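Local coordinates for Atu0111 protein (Agrobacterium tumefaciens, PDB 2FSQ) that is of unknown function but, as a member of the 2H clan with two apparent His-x-Thr motifs, may be a phosphoesterase-like enzyme, at residues Asn43-Leu49 and Leu83-Gln89; Arg139-Met145 and Glu178-Ser184; Thr78-His84 and Met229-Lys233; Arg219-Phe223 and Glu234-Asp239. Residue numbers count along the deposited sequence, not the author numbering.

Contact 1 (Asn43-Leu49 and Leu83-Gln89). With ACY (acetic acid), chain B.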
# COMPACT_ATOMS: atom_id res chain seq x y z
N ASN A 43 -8.75 -4.16 -8.66
CA ASN A 43 -9.53 -3.20 -7.91
C ASN A 43 -9.17 -3.31 -6.43
O ASN A 43 -8.45 -4.24 -6.04
CB ASN A 43 -11.04 -3.35 -8.20
CG ASN A 43 -11.56 -4.75 -7.95
OD1 ASN A 43 -11.29 -5.35 -6.92
ND2 ASN A 43 -12.35 -5.26 -8.89
N THR A 44 -9.61 -2.35 -5.62
CA THR A 44 -9.09 -2.23 -4.26
C THR A 44 -9.86 -1.16 -3.51
O THR A 44 -10.51 -0.32 -4.14
CB THR A 44 -7.59 -1.88 -4.29
OG1 THR A 44 -7.06 -1.84 -2.97
CG2 THR A 44 -7.33 -0.54 -4.96
N VAL A 45 -9.77 -1.17 -2.18
CA VAL A 45 -10.26 -0.07 -1.37
C VAL A 45 -9.05 0.63 -0.75
O VAL A 45 -8.26 0.02 -0.02
CB VAL A 45 -11.20 -0.51 -0.25
CG1 VAL A 45 -11.71 0.73 0.51
CG2 VAL A 45 -12.39 -1.29 -0.84
N VAL A 46 -8.91 1.93 -1.04
CA VAL A 46 -7.76 2.68 -0.54
C VAL A 46 -8.16 4.06 -0.06
O VAL A 46 -9.23 4.55 -0.42
CB VAL A 46 -6.65 2.86 -1.65
CG1 VAL A 46 -6.36 1.56 -2.34
CG2 VAL A 46 -7.02 3.93 -2.66
N CYS A 47 -7.29 4.66 0.74
CA CYS A 47 -7.38 6.08 1.13
C CYS A 47 -6.23 6.82 0.48
O CYS A 47 -5.06 6.59 0.83
CB CYS A 47 -7.25 6.23 2.64
SG CYS A 47 -8.59 5.49 3.60
N HIS A 48 -6.52 7.72 -0.47
CA HIS A 48 -5.48 8.56 -1.04
C HIS A 48 -5.07 9.64 -0.04
O HIS A 48 -5.80 9.92 0.91
CB HIS A 48 -5.95 9.24 -2.32
CG HIS A 48 -5.94 8.37 -3.54
ND1 HIS A 48 -7.02 7.61 -3.91
CD2 HIS A 48 -4.99 8.16 -4.48
CE1 HIS A 48 -6.74 6.96 -5.03
NE2 HIS A 48 -5.51 7.27 -5.40
N LEU A 49 -3.90 10.25 -0.24
CA LEU A 49 -3.57 11.49 0.48
C LEU A 49 -4.42 12.64 -0.05
O LEU A 49 -5.02 12.55 -1.13
CB LEU A 49 -2.08 11.81 0.32
CG LEU A 49 -1.11 10.72 0.78
CD1 LEU A 49 0.33 11.17 0.60
CD2 LEU A 49 -1.36 10.32 2.24
N LEU A 83 -0.19 8.05 -4.25
CA LEU A 83 0.07 7.64 -2.87
C LEU A 83 -1.22 7.37 -2.12
O LEU A 83 -2.18 8.14 -2.18
CB LEU A 83 0.92 8.68 -2.14
CG LEU A 83 2.35 8.84 -2.67
CD1 LEU A 83 3.09 10.03 -2.00
CD2 LEU A 83 3.19 7.55 -2.57
N HIS A 84 -1.24 6.24 -1.41
CA HIS A 84 -2.45 5.83 -0.73
C HIS A 84 -2.12 4.81 0.34
O HIS A 84 -1.07 4.17 0.28
CB HIS A 84 -3.42 5.13 -1.72
CG HIS A 84 -2.81 3.95 -2.41
ND1 HIS A 84 -3.02 2.64 -2.03
CD2 HIS A 84 -1.99 3.90 -3.48
CE1 HIS A 84 -2.33 1.84 -2.83
NE2 HIS A 84 -1.71 2.58 -3.72
N MSE A 85 -3.02 4.68 1.30
CA MSE A 85 -2.98 3.55 2.21
C MSE A 85 -4.10 2.60 1.80
O MSE A 85 -5.27 2.97 1.83
CB MSE A 85 -3.22 3.98 3.66
CG MSE A 85 -3.10 2.79 4.60
SE MSE A 85 -3.64 3.27 6.44
CE MSE A 85 -5.55 3.03 6.20
N THR A 86 -3.76 1.36 1.44
CA THR A 86 -4.80 0.36 1.17
C THR A 86 -5.53 0.01 2.47
O THR A 86 -4.91 -0.14 3.53
CB THR A 86 -4.17 -0.87 0.53
OG1 THR A 86 -3.55 -0.46 -0.69
CG2 THR A 86 -5.20 -1.97 0.23
N VAL A 87 -6.86 -0.03 2.38
CA VAL A 87 -7.68 -0.46 3.51
C VAL A 87 -8.04 -1.93 3.35
O VAL A 87 -7.96 -2.70 4.30
CB VAL A 87 -8.97 0.38 3.61
CG1 VAL A 87 -9.86 -0.08 4.76
CG2 VAL A 87 -8.60 1.85 3.78
N PHE A 88 -8.41 -2.34 2.14
CA PHE A 88 -8.75 -3.75 1.87
C PHE A 88 -8.45 -4.04 0.41
O PHE A 88 -9.00 -3.38 -0.47
CB PHE A 88 -10.23 -4.01 2.18
CG PHE A 88 -10.59 -5.47 2.13
CD1 PHE A 88 -10.49 -6.25 3.26
CD2 PHE A 88 -11.05 -6.05 0.95
CE1 PHE A 88 -10.84 -7.60 3.24
CE2 PHE A 88 -11.39 -7.41 0.91
CZ PHE A 88 -11.31 -8.17 2.05
N GLN A 89 -7.55 -5.00 0.14
CA GLN A 89 -7.21 -5.35 -1.24
C GLN A 89 -8.40 -5.97 -1.93
O GLN A 89 -9.03 -6.88 -1.39
CB GLN A 89 -6.09 -6.39 -1.29
CG GLN A 89 -4.73 -5.89 -0.92
CD GLN A 89 -3.64 -6.92 -1.25
OE1 GLN A 89 -3.85 -7.83 -2.04
NE2 GLN A 89 -2.47 -6.78 -0.63
C ACY B . 0.10 -1.53 -1.21
O ACY B . 0.40 -0.44 -1.76
OXT ACY B . -1.02 -1.78 -0.71
CH3 ACY B . 1.17 -2.59 -1.11
O HOH W 1 -4.57 -1.26 -3.01
O HOH W 2 -2.68 10.68 -3.04
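Thr-44, Val-46, His-48, His-84 and Thr-86 share one face of this antiparallel strand pair, where the two threonines and His-84 form a small polar site flanked by Val-46. The p rotamer of His-84 sets its ND1 3.5 Å from Val-46 CG1. Thr-86, in the m rotamer, donates from OG1 to acetic acid OXT at 2.9 Å and receives a hydrogen bond from water 1 at 2.7 Å; the same water is 2.6 Å from Thr-44 OG1, so the two threonines are joined through it. His-84-Met-85-Thr-86 fits the His-x-Thr motif of 2H phosphoesterases, a likely active-site element here, although the acetic acid probably comes from the crystallisation liquor. Between these strands Cys-47 N donates to Met-85 O (2.9 Å) and Met-85 N to Cys-47 O (2.8 Å). A classic beta bulge follows: Val-87 N (2.8 Å) and Phe-88 N (3.2 Å) both donate to Val-45 O, while Val-45 N returns a bond to Phe-88 O (2.9 Å). At the bulge Val-87 points toward the partner strand, its CG2 3.6 Å from Cys-47 SG. The chi1 of Phe-88 is t, and its ring leads away to Phe-163 and Phe-167 of helix 150-167. Selenomethionine Met-85, with chi1 and chi2 both t, extends to Phe-179 and Ile-181. At the far end Leu-49 CD1 packs 3.7 Å from Leu-83 CB, beside a weak bond from Leu-49 N to Leu-83 O (3.3 Å).

Contact 2 (Arg139-Met145 and Glu178-Ser184). With ACY (acetic acid), chain B.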
# COMPACT_ATOMS: atom_id res chain seq x y z
N ARG A 139 10.78 2.27 5.92
CA ARG A 139 11.67 1.31 5.28
C ARG A 139 11.78 1.74 3.82
O ARG A 139 11.04 2.60 3.38
CB ARG A 139 11.08 -0.09 5.42
CG ARG A 139 9.67 -0.14 4.86
CD ARG A 139 8.92 -1.38 5.24
NE ARG A 139 7.53 -1.24 4.80
CZ ARG A 139 6.56 -2.09 5.11
NH1 ARG A 139 6.82 -3.15 5.86
NH2 ARG A 139 5.33 -1.88 4.65
N PRO A 140 12.74 1.18 3.07
CA PRO A 140 12.87 1.65 1.68
C PRO A 140 11.60 1.61 0.83
O PRO A 140 11.43 2.45 -0.05
CB PRO A 140 13.95 0.73 1.10
CG PRO A 140 14.79 0.43 2.29
CD PRO A 140 13.78 0.19 3.40
N VAL A 141 10.69 0.66 1.11
CA VAL A 141 9.45 0.61 0.34
C VAL A 141 8.37 1.59 0.81
O VAL A 141 7.35 1.75 0.14
CB VAL A 141 8.84 -0.81 0.25
CG1 VAL A 141 9.76 -1.73 -0.55
CG2 VAL A 141 8.55 -1.41 1.61
N GLY A 142 8.55 2.22 1.98
CA GLY A 142 7.56 3.19 2.42
C GLY A 142 7.30 3.25 3.92
O GLY A 142 8.18 2.97 4.71
N MSE A 143 6.07 3.57 4.28
CA MSE A 143 5.71 3.89 5.67
C MSE A 143 4.84 2.82 6.29
O MSE A 143 3.82 2.44 5.70
CB MSE A 143 4.92 5.17 5.71
CG MSE A 143 5.63 6.34 5.09
SE MSE A 143 4.45 7.75 4.48
CE MSE A 143 3.41 8.04 6.10
N VAL A 144 5.21 2.37 7.48
CA VAL A 144 4.38 1.46 8.23
C VAL A 144 3.46 2.33 9.10
O VAL A 144 3.90 3.33 9.68
CB VAL A 144 5.21 0.55 9.13
CG1 VAL A 144 4.31 -0.36 9.97
CG2 VAL A 144 6.18 -0.28 8.29
N MSE A 145 2.20 1.93 9.23
CA MSE A 145 1.23 2.72 9.99
C MSE A 145 0.36 1.89 10.88
O MSE A 145 0.12 0.71 10.61
CB MSE A 145 0.32 3.44 9.03
CG MSE A 145 1.10 4.28 8.07
SE MSE A 145 0.08 4.93 6.54
CE MSE A 145 -1.36 5.83 7.46
N GLU A 178 -0.66 -5.55 8.03
CA GLU A 178 0.20 -4.39 8.25
C GLU A 178 -0.21 -3.24 7.32
O GLU A 178 -0.03 -3.30 6.09
CB GLU A 178 1.66 -4.77 8.01
CG GLU A 178 2.62 -3.62 8.25
CD GLU A 178 4.06 -4.02 8.09
OE1 GLU A 178 4.48 -4.29 6.94
OE2 GLU A 178 4.78 -4.05 9.11
N PHE A 179 -0.77 -2.19 7.91
CA PHE A 179 -1.10 -1.00 7.16
C PHE A 179 0.16 -0.27 6.74
O PHE A 179 1.12 -0.18 7.49
CB PHE A 179 -2.00 -0.06 7.98
CG PHE A 179 -3.36 -0.62 8.25
CD1 PHE A 179 -4.37 -0.52 7.30
CD2 PHE A 179 -3.62 -1.26 9.46
CE1 PHE A 179 -5.63 -1.04 7.57
CE2 PHE A 179 -4.88 -1.78 9.71
CZ PHE A 179 -5.87 -1.68 8.77
N HIS A 180 0.14 0.30 5.54
CA HIS A 180 1.32 0.97 5.03
C HIS A 180 0.98 1.91 3.90
O HIS A 180 -0.10 1.79 3.29
CB HIS A 180 2.35 -0.06 4.56
CG HIS A 180 1.83 -0.95 3.49
ND1 HIS A 180 0.98 -2.01 3.75
CD2 HIS A 180 2.03 -0.95 2.15
CE1 HIS A 180 0.68 -2.62 2.61
NE2 HIS A 180 1.31 -2.01 1.63
N ILE A 181 1.88 2.85 3.64
CA ILE A 181 1.85 3.60 2.38
C ILE A 181 3.10 3.22 1.59
O ILE A 181 4.22 3.37 2.06
CB ILE A 181 1.80 5.12 2.64
CG1 ILE A 181 0.43 5.47 3.23
CG2 ILE A 181 2.05 5.88 1.34
CD1 ILE A 181 0.23 6.93 3.57
N THR A 182 2.88 2.72 0.38
CA THR A 182 3.99 2.35 -0.48
C THR A 182 4.58 3.60 -1.13
O THR A 182 3.86 4.38 -1.74
CB THR A 182 3.48 1.38 -1.54
OG1 THR A 182 3.06 0.17 -0.88
CG2 THR A 182 4.58 1.06 -2.59
N LEU A 183 5.88 3.78 -0.96
CA LEU A 183 6.61 4.79 -1.72
C LEU A 183 7.33 4.16 -2.91
O LEU A 183 7.53 4.82 -3.93
CB LEU A 183 7.64 5.51 -0.83
CG LEU A 183 7.05 6.35 0.31
CD1 LEU A 183 8.17 6.99 1.09
CD2 LEU A 183 6.08 7.40 -0.21
N SER A 184 7.72 2.89 -2.79
CA SER A 184 8.47 2.24 -3.87
C SER A 184 8.35 0.74 -3.78
O SER A 184 7.90 0.20 -2.77
CB SER A 184 9.96 2.62 -3.81
OG SER A 184 10.64 1.91 -2.79
C ACY B . 0.10 -1.53 -1.21
O ACY B . 0.40 -0.44 -1.76
OXT ACY B . -1.02 -1.78 -0.71
CH3 ACY B . 1.17 -2.59 -1.11
O HOH W 3 5.48 0.48 2.85
O HOH W 4 3.40 -4.39 4.44
O HOH W 5 -0.22 -1.91 10.78
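Arg-139 opens the first segment with a side chain, extended beyond its p chi1, that reaches the other segment: its NH1 forms a salt bridge to Glu-178 OE1 at 2.8 Å, and its NH2 passes 3.5 Å from His-180 CB. Water 4 joins NH2 of Arg-139 to the Glu-178 carboxylate. A type I turn from Arg-139 to Gly-142 comes next. Within it Pro-140 O accepts from Ser-184 OG (2.9 Å), and Val-141 O takes both Leu-183 N (2.7 Å) and Ser-184 N (3.2 Å). Gly-142 has backbone angles that call for glycine, and a side chain there would strike Ile-181 O. Selenomethionine Met-143 pairs with Ile-181 through N to O and O to N bonds, each 2.9 Å. Val-144 lies beside His-180, whose ND1 donates to Glu-178 O (2.9 Å), which orients the ring. His-180-Ile-181-Thr-182 fits a second His-x-Thr motif of the 2H type, and Thr-182 OG1 donates to acetic acid O at 2.9 Å. Finally Met-145 N bonds Phe-179 O (2.9 Å), while its SE rests 3.4 Å from Ile-181 CG1. Strand 142-147 runs between strands 133-139 and 179-182, with Met-143 against Ile-59 of helix 54-67 and Met-145 against Met-85 of strand 84-92.

Contact 3 (Thr78-His84 and Met229-Lys233)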
# COMPACT_ATOMS: atom_id res chain seq x y z
N THR A 78 6.51 5.02 -7.16
CA THR A 78 5.19 5.28 -7.71
C THR A 78 4.96 6.81 -7.78
O THR A 78 5.62 7.57 -7.08
CB THR A 78 4.14 4.63 -6.81
OG1 THR A 78 4.32 5.12 -5.48
CG2 THR A 78 4.34 3.11 -6.79
N PRO A 79 4.02 7.26 -8.61
CA PRO A 79 3.78 8.71 -8.72
C PRO A 79 3.27 9.31 -7.40
O PRO A 79 2.54 8.66 -6.66
CB PRO A 79 2.69 8.82 -9.80
CG PRO A 79 2.87 7.55 -10.60
CD PRO A 79 3.20 6.50 -9.57
N VAL A 80 3.62 10.56 -7.14
CA VAL A 80 3.10 11.22 -5.95
C VAL A 80 1.57 11.18 -5.92
O VAL A 80 0.96 10.93 -4.87
CB VAL A 80 3.63 12.66 -5.85
CG1 VAL A 80 2.88 13.43 -4.76
CG2 VAL A 80 5.14 12.64 -5.60
N SER A 81 0.92 11.38 -7.07
CA SER A 81 -0.54 11.42 -7.08
C SER A 81 -1.21 10.05 -6.81
O SER A 81 -2.42 9.99 -6.64
CB SER A 81 -1.09 11.98 -8.39
OG SER A 81 -0.73 11.13 -9.48
N SER A 82 -0.41 8.98 -6.82
CA SER A 82 -0.90 7.62 -6.54
C SER A 82 -0.83 7.23 -5.09
O SER A 82 -1.31 6.17 -4.74
CB SER A 82 -0.14 6.57 -7.34
OG SER A 82 1.16 6.37 -6.78
N LEU A 83 -0.19 8.05 -4.25
CA LEU A 83 0.07 7.64 -2.87
C LEU A 83 -1.22 7.37 -2.12
O LEU A 83 -2.18 8.14 -2.18
CB LEU A 83 0.92 8.68 -2.14
CG LEU A 83 2.35 8.84 -2.67
CD1 LEU A 83 3.09 10.03 -2.00
CD2 LEU A 83 3.19 7.55 -2.57
N HIS A 84 -1.24 6.24 -1.41
CA HIS A 84 -2.45 5.83 -0.73
C HIS A 84 -2.12 4.81 0.34
O HIS A 84 -1.07 4.17 0.28
CB HIS A 84 -3.42 5.13 -1.72
CG HIS A 84 -2.81 3.95 -2.41
ND1 HIS A 84 -3.02 2.64 -2.03
CD2 HIS A 84 -1.99 3.90 -3.48
CE1 HIS A 84 -2.33 1.84 -2.83
NE2 HIS A 84 -1.71 2.58 -3.72
N MSE A 229 0.21 0.24 -11.10
CA MSE A 229 0.44 0.90 -9.80
C MSE A 229 0.45 2.42 -9.86
O MSE A 229 0.62 3.07 -8.83
CB MSE A 229 1.77 0.44 -9.22
CG MSE A 229 1.81 -1.04 -8.89
SE MSE A 229 0.36 -1.71 -7.70
CE MSE A 229 -0.74 -2.60 -9.02
N ASN A 230 0.28 2.98 -11.06
CA ASN A 230 0.44 4.43 -11.24
C ASN A 230 -0.77 5.28 -10.89
O ASN A 230 -0.64 6.49 -10.70
CB ASN A 230 0.84 4.73 -12.69
CG ASN A 230 2.24 4.27 -13.02
OD1 ASN A 230 2.49 3.72 -14.10
ND2 ASN A 230 3.15 4.49 -12.10
N HIS A 231 -1.96 4.69 -10.88
CA HIS A 231 -3.19 5.47 -10.73
C HIS A 231 -4.35 4.61 -10.28
O HIS A 231 -4.53 3.50 -10.79
CB HIS A 231 -3.52 6.18 -12.05
CG HIS A 231 -4.66 7.14 -11.94
ND1 HIS A 231 -4.56 8.34 -11.26
CD2 HIS A 231 -5.92 7.08 -12.43
CE1 HIS A 231 -5.72 8.97 -11.33
NE2 HIS A 231 -6.56 8.24 -12.05
N PHE A 232 -5.12 5.14 -9.34
CA PHE A 232 -6.26 4.44 -8.74
C PHE A 232 -7.49 5.33 -8.89
O PHE A 232 -7.58 6.37 -8.25
CB PHE A 232 -5.98 4.11 -7.27
CG PHE A 232 -4.79 3.22 -7.11
CD1 PHE A 232 -4.96 1.84 -7.04
CD2 PHE A 232 -3.50 3.74 -7.08
CE1 PHE A 232 -3.86 1.01 -6.94
CE2 PHE A 232 -2.40 2.91 -7.02
CZ PHE A 232 -2.58 1.53 -6.92
N LYS A 233 -8.40 4.92 -9.77
CA LYS A 233 -9.57 5.72 -10.07
C LYS A 233 -10.67 5.40 -9.08
O LYS A 233 -11.08 4.25 -8.96
CB LYS A 233 -10.02 5.43 -11.49
CG LYS A 233 -11.31 6.11 -11.87
CD LYS A 233 -11.57 5.96 -13.38
CE LYS A 233 -12.97 6.42 -13.76
NZ LYS A 233 -13.28 7.80 -13.33
O HOH W 6 -2.08 8.74 -9.86
O HOH W 7 -4.15 7.36 -7.90
O HOH W 8 0.77 2.27 -6.15
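This is a loop-to-loop contact, joined by one aromatic pair and bridging waters, between the connection leading into strand 84-92 and the loop of the hairpin of strands 222-226 and 233-237. No direct hydrogen bond crosses it. His-84 turns its ring edge toward the face of Phe-232, with centroids 4.4 Å apart and planes at 54°; the closest atoms are His-84 NE2 and Phe-232 CE2, at 3.4 Å. Next to the pair, Ser-82 CB sits 3.4 Å from Asn-230 O, and farther along Pro-79 CD lies 3.2 Å from Asn-230 ND2. The 3-10 segment 80-82 is held internally: Ser-82 N (3.0 Å) and Ser-82 OG (2.7 Å) both donate to Pro-79 O. Ordered waters bridge the segments. Water 6 lies 2.8 Å from Ser-81 OG, donates to Asn-230 O (2.8 Å) and is 2.9 Å from His-231 ND1, whereas water 8 donates to Met-229 O (2.8 Å) and makes a weak, 3.5 Å contact with His-84 NE2. Phe-232 packs on Thr-44 and His-48 of strand 42-48. With Phe-232 and Val-46 near the His-84 imidazole, the contact depends on ring packing and water bridges, consistent with placing a probable motif histidine beside the acetic acid.

Contact 4 (Arg219-Phe223 and Glu234-Asp239)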
# COMPACT_ATOMS: atom_id res chain seq x y z
N ARG A 219 -7.93 10.94 2.44
CA ARG A 219 -9.30 10.95 1.97
C ARG A 219 -10.05 9.78 2.63
O ARG A 219 -9.42 8.82 3.08
CB ARG A 219 -9.35 10.76 0.45
CG ARG A 219 -8.36 11.58 -0.38
CD ARG A 219 -8.76 11.46 -1.85
NE ARG A 219 -7.74 11.99 -2.76
CZ ARG A 219 -7.64 11.65 -4.05
NH1 ARG A 219 -8.49 10.79 -4.59
NH2 ARG A 219 -6.69 12.18 -4.80
N PRO A 220 -11.39 9.84 2.65
CA PRO A 220 -12.17 8.68 3.10
C PRO A 220 -11.89 7.44 2.22
O PRO A 220 -11.50 7.57 1.06
CB PRO A 220 -13.62 9.12 2.90
CG PRO A 220 -13.57 10.59 2.81
CD PRO A 220 -12.25 10.99 2.29
N PRO A 221 -12.12 6.25 2.77
CA PRO A 221 -11.87 5.05 1.96
C PRO A 221 -12.73 5.04 0.70
O PRO A 221 -13.88 5.49 0.72
CB PRO A 221 -12.31 3.90 2.88
CG PRO A 221 -12.21 4.47 4.27
CD PRO A 221 -12.61 5.92 4.12
N ALA A 222 -12.16 4.54 -0.39
CA ALA A 222 -12.85 4.49 -1.66
C ALA A 222 -12.53 3.20 -2.39
O ALA A 222 -11.37 2.79 -2.44
CB ALA A 222 -12.45 5.70 -2.52
N PHE A 223 -13.55 2.61 -3.00
CA PHE A 223 -13.37 1.48 -3.90
C PHE A 223 -12.88 2.03 -5.25
O PHE A 223 -13.52 2.93 -5.82
CB PHE A 223 -14.67 0.68 -4.04
CG PHE A 223 -14.58 -0.46 -5.02
CD1 PHE A 223 -13.69 -1.51 -4.81
CD2 PHE A 223 -15.39 -0.49 -6.14
CE1 PHE A 223 -13.60 -2.56 -5.70
CE2 PHE A 223 -15.31 -1.54 -7.04
CZ PHE A 223 -14.42 -2.58 -6.81
N GLU A 234 -11.14 6.41 -8.34
CA GLU A 234 -12.19 6.22 -7.35
C GLU A 234 -13.54 5.98 -8.01
O GLU A 234 -13.99 6.78 -8.85
CB GLU A 234 -12.28 7.40 -6.38
CG GLU A 234 -11.03 7.63 -5.55
CD GLU A 234 -11.25 8.64 -4.45
OE1 GLU A 234 -12.18 9.47 -4.58
OE2 GLU A 234 -10.48 8.63 -3.46
N LEU A 235 -14.19 4.90 -7.61
CA LEU A 235 -15.51 4.55 -8.15
C LEU A 235 -16.62 4.74 -7.12
O LEU A 235 -17.69 5.26 -7.44
CB LEU A 235 -15.51 3.11 -8.69
CG LEU A 235 -14.48 2.77 -9.77
CD1 LEU A 235 -14.54 1.28 -10.12
CD2 LEU A 235 -14.64 3.63 -11.03
N VAL A 236 -16.37 4.30 -5.88
CA VAL A 236 -17.35 4.45 -4.81
C VAL A 236 -16.63 4.99 -3.58
O VAL A 236 -15.71 4.35 -3.08
CB VAL A 236 -18.01 3.11 -4.41
CG1 VAL A 236 -19.09 3.34 -3.33
CG2 VAL A 236 -18.62 2.39 -5.61
N VAL A 237 -17.05 6.16 -3.11
CA VAL A 237 -16.44 6.77 -1.94
C VAL A 237 -17.29 6.49 -0.70
O VAL A 237 -18.52 6.69 -0.69
CB VAL A 237 -16.27 8.31 -2.13
CG1 VAL A 237 -15.67 8.93 -0.88
CG2 VAL A 237 -15.39 8.57 -3.34
N PHE A 238 -16.63 6.04 0.37
CA PHE A 238 -17.32 5.72 1.61
C PHE A 238 -17.14 6.86 2.59
O PHE A 238 -16.45 6.74 3.60
CB PHE A 238 -16.80 4.38 2.16
CG PHE A 238 -16.90 3.25 1.17
CD1 PHE A 238 -18.14 2.75 0.79
CD2 PHE A 238 -15.75 2.71 0.60
CE1 PHE A 238 -18.23 1.71 -0.13
CE2 PHE A 238 -15.83 1.67 -0.32
CZ PHE A 238 -17.07 1.18 -0.69
N ASP A 239 -17.76 8.00 2.26
CA ASP A 239 -17.63 9.22 3.07
C ASP A 239 -18.88 9.46 3.90
O ASP A 239 -19.63 8.53 4.19
CB ASP A 239 -17.27 10.44 2.20
CG ASP A 239 -18.28 10.73 1.10
OD1 ASP A 239 -19.24 9.95 0.90
OD2 ASP A 239 -18.10 11.77 0.43
O HOH W 9 -12.06 9.28 -1.14
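Backbone hydrogen bonds carry this antiparallel pairing of the two strands of the C-terminal hairpin. Phe-223 O accepts from Leu-235 N at 2.7 Å and from Val-236 N at 3.2 Å, the two amides sharing one carbonyl that mark a classic beta bulge, while Phe-223 N donates to Val-236 O (2.8 Å). One step further along, Phe-238 N donates to Pro-221 O (2.8 Å). A salt bridge from Arg-219 NH1 to Glu-234 OE2 (3.1 Å) spans the pair away from the backbone ladder, and water 9 donates to both Pro-220 O (2.8 Å) and Glu-234 OE2 (2.9 Å). Arg-219 has a second partner, as its NE bonds Leu-49 O. Around this polar frame the side chains pack closely: Phe-223 CB lies 4.1 Å from Val-236 CB and 4.0 Å from Phe-238 CE2, Phe-223 CE2 meets Leu-235 CD1 at 4.2 Å, and on the other face Ala-222 CB touches Val-237 CG2 at 4.2 Å. Strand 233-237 is an edge strand of the four-stranded sheet, with strand 222-226 between it and strand 42-48; helix 111-121 receives Phe-223, Leu-235 and Val-236, and Trp-159 of helix 150-167 meets Pro-221 and Phe-238.

From the N terminus, contact 1 first closes the loop that holds helix 54-67, pairing strand 42-48 with strand 84-92. Contact 2 follows in series and closes the excursion through helix 150-167 within the three-stranded sheet. Contact 4 comes last, closing the hairpin of strands 222-226 and 233-237. Contact 3 spans the longest interval: contact 2 lies wholly within it, and it crosses contact 1, sharing Leu-83 and His-84, and contact 4. Contacts 1 and 4 belong to one four-stranded sheet through strands 42-48 and 222-226. Contacts 1 and 2 bring the four-stranded and three-stranded sheets together, placing His-84 and Thr-86 opposite His-180 and Thr-182 around the acetic acid.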